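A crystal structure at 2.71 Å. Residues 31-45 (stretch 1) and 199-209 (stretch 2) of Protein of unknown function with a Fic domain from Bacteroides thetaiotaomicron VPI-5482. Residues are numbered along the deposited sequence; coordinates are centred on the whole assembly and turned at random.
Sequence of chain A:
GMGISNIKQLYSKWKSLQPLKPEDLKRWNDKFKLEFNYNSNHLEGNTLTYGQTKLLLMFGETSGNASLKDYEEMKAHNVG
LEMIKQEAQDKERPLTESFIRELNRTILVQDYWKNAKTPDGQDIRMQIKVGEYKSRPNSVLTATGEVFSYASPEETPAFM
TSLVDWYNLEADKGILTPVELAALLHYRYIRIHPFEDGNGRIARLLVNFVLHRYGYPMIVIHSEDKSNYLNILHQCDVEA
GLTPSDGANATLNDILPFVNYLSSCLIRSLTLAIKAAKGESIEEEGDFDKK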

# COMPACT_ATOMS: atom_id res chain seq x y z
N LYS A 31 6.10 -12.83 9.46
CA LYS A 31 5.48 -11.80 10.29
C LYS A 31 4.88 -10.68 9.44
O LYS A 31 3.78 -10.21 9.72
CB LYS A 31 6.46 -11.20 11.30
CG LYS A 31 5.74 -10.49 12.46
CD LYS A 31 6.60 -9.43 13.16
CE LYS A 31 5.80 -8.68 14.24
NZ LYS A 31 5.25 -9.59 15.30
N PHE A 32 5.61 -10.25 8.41
CA PHE A 32 5.12 -9.16 7.59
C PHE A 32 3.84 -9.54 6.82
O PHE A 32 2.86 -8.79 6.82
CB PHE A 32 6.18 -8.67 6.61
CG PHE A 32 5.64 -7.70 5.61
CD1 PHE A 32 5.45 -6.38 5.94
CD2 PHE A 32 5.24 -8.14 4.36
CE1 PHE A 32 4.92 -5.49 5.03
CE2 PHE A 32 4.70 -7.26 3.45
CZ PHE A 32 4.54 -5.94 3.78
N LYS A 33 3.87 -10.70 6.18
CA LYS A 33 2.71 -11.21 5.43
C LYS A 33 1.46 -11.20 6.31
O LYS A 33 0.37 -10.79 5.89
CB LYS A 33 2.96 -12.64 4.96
CG LYS A 33 1.99 -13.13 3.89
CD LYS A 33 2.39 -14.50 3.33
CE LYS A 33 2.03 -15.63 4.30
NZ LYS A 33 2.22 -16.97 3.69
N LEU A 34 1.65 -11.65 7.53
CA LEU A 34 0.58 -11.73 8.49
C LEU A 34 0.04 -10.33 8.80
O LEU A 34 -1.14 -10.03 8.62
CB LEU A 34 1.12 -12.38 9.77
CG LEU A 34 0.18 -13.27 10.56
CD1 LEU A 34 -1.17 -12.59 10.78
CD2 LEU A 34 0.05 -14.61 9.83
N GLU A 35 0.94 -9.46 9.25
CA GLU A 35 0.54 -8.15 9.75
C GLU A 35 0.04 -7.22 8.66
O GLU A 35 -0.88 -6.42 8.90
CB GLU A 35 1.70 -7.50 10.50
CG GLU A 35 2.07 -8.26 11.77
CD GLU A 35 2.39 -7.36 12.94
OE1 GLU A 35 3.01 -6.29 12.73
OE2 GLU A 35 2.00 -7.71 14.08
N PHE A 36 0.62 -7.32 7.47
CA PHE A 36 0.20 -6.49 6.36
C PHE A 36 -1.20 -6.88 5.91
O PHE A 36 -2.08 -6.03 5.81
CB PHE A 36 1.18 -6.57 5.19
CG PHE A 36 0.80 -5.71 4.03
CD1 PHE A 36 0.51 -4.36 4.21
CD2 PHE A 36 0.73 -6.24 2.75
CE1 PHE A 36 0.15 -3.56 3.14
CE2 PHE A 36 0.37 -5.43 1.67
CZ PHE A 36 0.07 -4.09 1.87
N ASN A 37 -1.40 -8.17 5.64
CA ASN A 37 -2.71 -8.66 5.21
C ASN A 37 -3.79 -8.32 6.23
O ASN A 37 -4.87 -7.82 5.87
CB ASN A 37 -2.67 -10.17 4.95
CG ASN A 37 -2.03 -10.53 3.61
OD1 ASN A 37 -2.45 -10.04 2.56
ND2 ASN A 37 -1.02 -11.39 3.64
N TYR A 38 -3.50 -8.56 7.50
CA TYR A 38 -4.46 -8.28 8.55
C TYR A 38 -4.81 -6.80 8.56
O TYR A 38 -5.97 -6.43 8.40
CB TYR A 38 -3.95 -8.70 9.92
CG TYR A 38 -4.87 -8.28 11.04
CD1 TYR A 38 -5.96 -9.07 11.40
CD2 TYR A 38 -4.68 -7.07 11.71
CE1 TYR A 38 -6.82 -8.68 12.42
CE2 TYR A 38 -5.53 -6.67 12.73
CZ TYR A 38 -6.60 -7.47 13.08
OH TYR A 38 -7.44 -7.06 14.09
N ASN A 39 -3.79 -5.97 8.73
CA ASN A 39 -4.02 -4.54 8.92
C ASN A 39 -4.60 -3.84 7.70
O ASN A 39 -5.54 -3.05 7.82
CB ASN A 39 -2.73 -3.85 9.36
CG ASN A 39 -2.40 -4.12 10.82
OD1 ASN A 39 -3.02 -3.54 11.72
ND2 ASN A 39 -1.41 -4.97 11.07
N SER A 40 -4.07 -4.12 6.52
CA SER A 40 -4.51 -3.42 5.31
C SER A 40 -5.98 -3.70 5.05
O SER A 40 -6.72 -2.81 4.64
CB SER A 40 -3.63 -3.78 4.10
OG SER A 40 -3.94 -3.00 2.96
N ASN A 41 -6.42 -4.93 5.33
CA ASN A 41 -7.83 -5.29 5.19
C ASN A 41 -8.69 -4.81 6.36
O ASN A 41 -9.85 -4.44 6.19
CB ASN A 41 -7.99 -6.80 5.02
CG ASN A 41 -7.55 -7.28 3.65
OD1 ASN A 41 -6.46 -7.81 3.49
ND2 ASN A 41 -8.41 -7.10 2.65
N HIS A 42 -8.12 -4.81 7.56
CA HIS A 42 -8.85 -4.33 8.73
C HIS A 42 -9.17 -2.84 8.61
O HIS A 42 -10.24 -2.41 9.03
CB HIS A 42 -8.08 -4.61 10.02
CG HIS A 42 -8.96 -5.02 11.16
ND1 HIS A 42 -9.34 -6.33 11.35
CD2 HIS A 42 -9.54 -4.31 12.15
CE1 HIS A 42 -10.11 -6.41 12.42
NE2 HIS A 42 -10.24 -5.19 12.93
N LEU A 43 -8.25 -2.07 8.04
CA LEU A 43 -8.47 -0.64 7.78
C LEU A 43 -9.75 -0.39 6.96
O LEU A 43 -10.38 0.66 7.10
CB LEU A 43 -7.26 -0.03 7.04
CG LEU A 43 -6.02 0.36 7.86
CD1 LEU A 43 -4.79 0.43 6.96
CD2 LEU A 43 -6.24 1.69 8.57
N GLU A 44 -10.14 -1.34 6.12
CA GLU A 44 -11.31 -1.18 5.26
C GLU A 44 -12.52 -1.96 5.79
O GLU A 44 -13.48 -2.18 5.05
CB GLU A 44 -10.97 -1.64 3.83
CG GLU A 44 -9.70 -1.01 3.22
CD GLU A 44 -9.78 0.51 3.09
OE1 GLU A 44 -10.90 1.04 2.98
OE2 GLU A 44 -8.72 1.18 3.09
N GLY A 45 -12.48 -2.36 7.05
CA GLY A 45 -13.63 -3.00 7.71
C GLY A 45 -13.73 -4.52 7.69
O GLY A 45 -14.74 -5.08 8.10
N ASN A 199 -9.52 0.81 -3.27
CA ASN A 199 -8.51 1.83 -3.53
C ASN A 199 -7.56 2.04 -2.35
O ASN A 199 -6.38 2.36 -2.55
CB ASN A 199 -9.18 3.15 -3.93
CG ASN A 199 -9.86 3.07 -5.28
OD1 ASN A 199 -9.20 2.99 -6.32
ND2 ASN A 199 -11.19 3.08 -5.28
N GLY A 200 -8.05 1.85 -1.14
CA GLY A 200 -7.20 1.91 0.04
C GLY A 200 -6.13 0.84 -0.02
O GLY A 200 -4.95 1.11 0.19
N ARG A 201 -6.55 -0.37 -0.33
CA ARG A 201 -5.63 -1.51 -0.38
C ARG A 201 -4.66 -1.44 -1.54
O ARG A 201 -3.53 -1.90 -1.41
CB ARG A 201 -6.42 -2.82 -0.43
CG ARG A 201 -7.00 -3.22 0.91
CD ARG A 201 -8.06 -4.27 0.76
NE ARG A 201 -9.36 -3.67 0.44
CZ ARG A 201 -10.43 -4.37 0.10
NH1 ARG A 201 -10.38 -5.69 0.04
NH2 ARG A 201 -11.57 -3.73 -0.17
N ILE A 202 -5.11 -0.89 -2.67
CA ILE A 202 -4.24 -0.71 -3.83
C ILE A 202 -3.16 0.31 -3.48
O ILE A 202 -1.99 0.06 -3.71
CB ILE A 202 -5.00 -0.25 -5.09
CG1 ILE A 202 -6.01 -1.32 -5.54
CG2 ILE A 202 -4.02 0.05 -6.22
CD1 ILE A 202 -5.37 -2.56 -6.13
N ALA A 203 -3.57 1.45 -2.92
CA ALA A 203 -2.62 2.48 -2.50
C ALA A 203 -1.50 1.87 -1.66
O ALA A 203 -0.32 2.04 -1.96
CB ALA A 203 -3.32 3.58 -1.73
N ARG A 204 -1.88 1.12 -0.63
CA ARG A 204 -0.91 0.57 0.30
C ARG A 204 -0.07 -0.53 -0.34
O ARG A 204 1.10 -0.69 -0.00
CB ARG A 204 -1.61 0.07 1.56
CG ARG A 204 -2.10 1.21 2.45
CD ARG A 204 -2.67 0.71 3.76
NE ARG A 204 -3.93 -0.01 3.54
CZ ARG A 204 -5.13 0.56 3.38
NH1 ARG A 204 -5.27 1.88 3.41
NH2 ARG A 204 -6.19 -0.20 3.18
N LEU A 205 -0.67 -1.27 -1.26
CA LEU A 205 0.07 -2.25 -2.05
C LEU A 205 1.10 -1.56 -2.95
O LEU A 205 2.21 -2.05 -3.09
CB LEU A 205 -0.88 -3.11 -2.90
CG LEU A 205 -1.54 -4.29 -2.16
CD1 LEU A 205 -2.72 -4.82 -2.95
CD2 LEU A 205 -0.53 -5.39 -1.89
N LEU A 206 0.73 -0.42 -3.53
CA LEU A 206 1.63 0.33 -4.40
C LEU A 206 2.81 0.90 -3.62
O LEU A 206 3.92 0.97 -4.15
CB LEU A 206 0.88 1.44 -5.15
CG LEU A 206 -0.11 1.00 -6.23
CD1 LEU A 206 -0.96 2.17 -6.69
CD2 LEU A 206 0.61 0.36 -7.43
N VAL A 207 2.59 1.28 -2.36
CA VAL A 207 3.69 1.75 -1.52
C VAL A 207 4.71 0.64 -1.40
O VAL A 207 5.90 0.84 -1.66
CB VAL A 207 3.23 2.14 -0.11
CG1 VAL A 207 4.43 2.25 0.83
CG2 VAL A 207 2.44 3.43 -0.13
N ASN A 208 4.24 -0.54 -1.01
CA ASN A 208 5.14 -1.66 -0.79
C ASN A 208 5.74 -2.20 -2.08
O ASN A 208 6.80 -2.82 -2.06
CB ASN A 208 4.44 -2.75 0.02
CG ASN A 208 4.28 -2.37 1.48
OD1 ASN A 208 5.07 -1.60 2.03
ND2 ASN A 208 3.25 -2.91 2.13
N PHE A 209 5.08 -1.93 -3.21
CA PHE A 209 5.67 -2.22 -4.52
C PHE A 209 6.94 -1.40 -4.70
O PHE A 209 7.98 -1.93 -5.06
CB PHE A 209 4.67 -1.93 -5.64
CG PHE A 209 5.29 -1.88 -7.01
CD1 PHE A 209 5.48 -3.03 -7.76
CD2 PHE A 209 5.66 -0.66 -7.57
CE1 PHE A 209 6.03 -2.98 -9.03
CE2 PHE A 209 6.22 -0.60 -8.84
CZ PHE A 209 6.40 -1.77 -9.57

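The two stretches form a helix-against-helix contact of modest size that is apolar and aromatic near Phe 36 and polar near Arg 204, whose guanidinium ties the second helix to the C-terminal part of stretch 1. The helices run in roughly opposite directions, with 143° between their N-to-C directions and axes that approach to 9.7 Å. The backbones come close at Ser 40 and Arg 201, whose CA atoms lie 6.1 Å apart, and about 500 Å² of surface is buried in all.

Arg 204 points toward stretch 1 and gives up more surface to it than any other residue of the pair. Its NE donates to Ser 40 OG over 3.0 Å in a nearly straight hydrogen bond, while its NH2 lies 2.9 Å from Glu 44 OE2 in a salt bridge that is also a well-aligned hydrogen bond. The same NH2 makes a weak hydrogen bond to the backbone, 3.0 Å from Ser 40 O. Ser 40 OG and Glu 44 OE2 both approach the guanidinium at its edge, where the N-H groups point; Leu 43 CD1 instead covers one face, 3.6 Å from Arg 204 NE.

The Glu 44 carboxylate also rests on Gly 200, with OE2 3.5 Å from Gly 200 CA. A CB on Gly 200 would fall 2.0 Å from Glu 44 OE2, so the bare backbone leaves room for the carboxylate. Beside it, Arg 201 packs its aliphatic portion against Ser 40, CG lying 3.7 Å from Ser 40 OG.

Farther along, Phe 36 meets Leu 205 in an apolar contact, with CE2 3.7 Å from Leu 205 CD2 at the ring edge. Asn 208 ND2 sits over one face of this ring, 3.3 Å from Phe 36 CE1, and also reaches the edge of the Phe 32 ring, 3.7 Å from Phe 32 CZ.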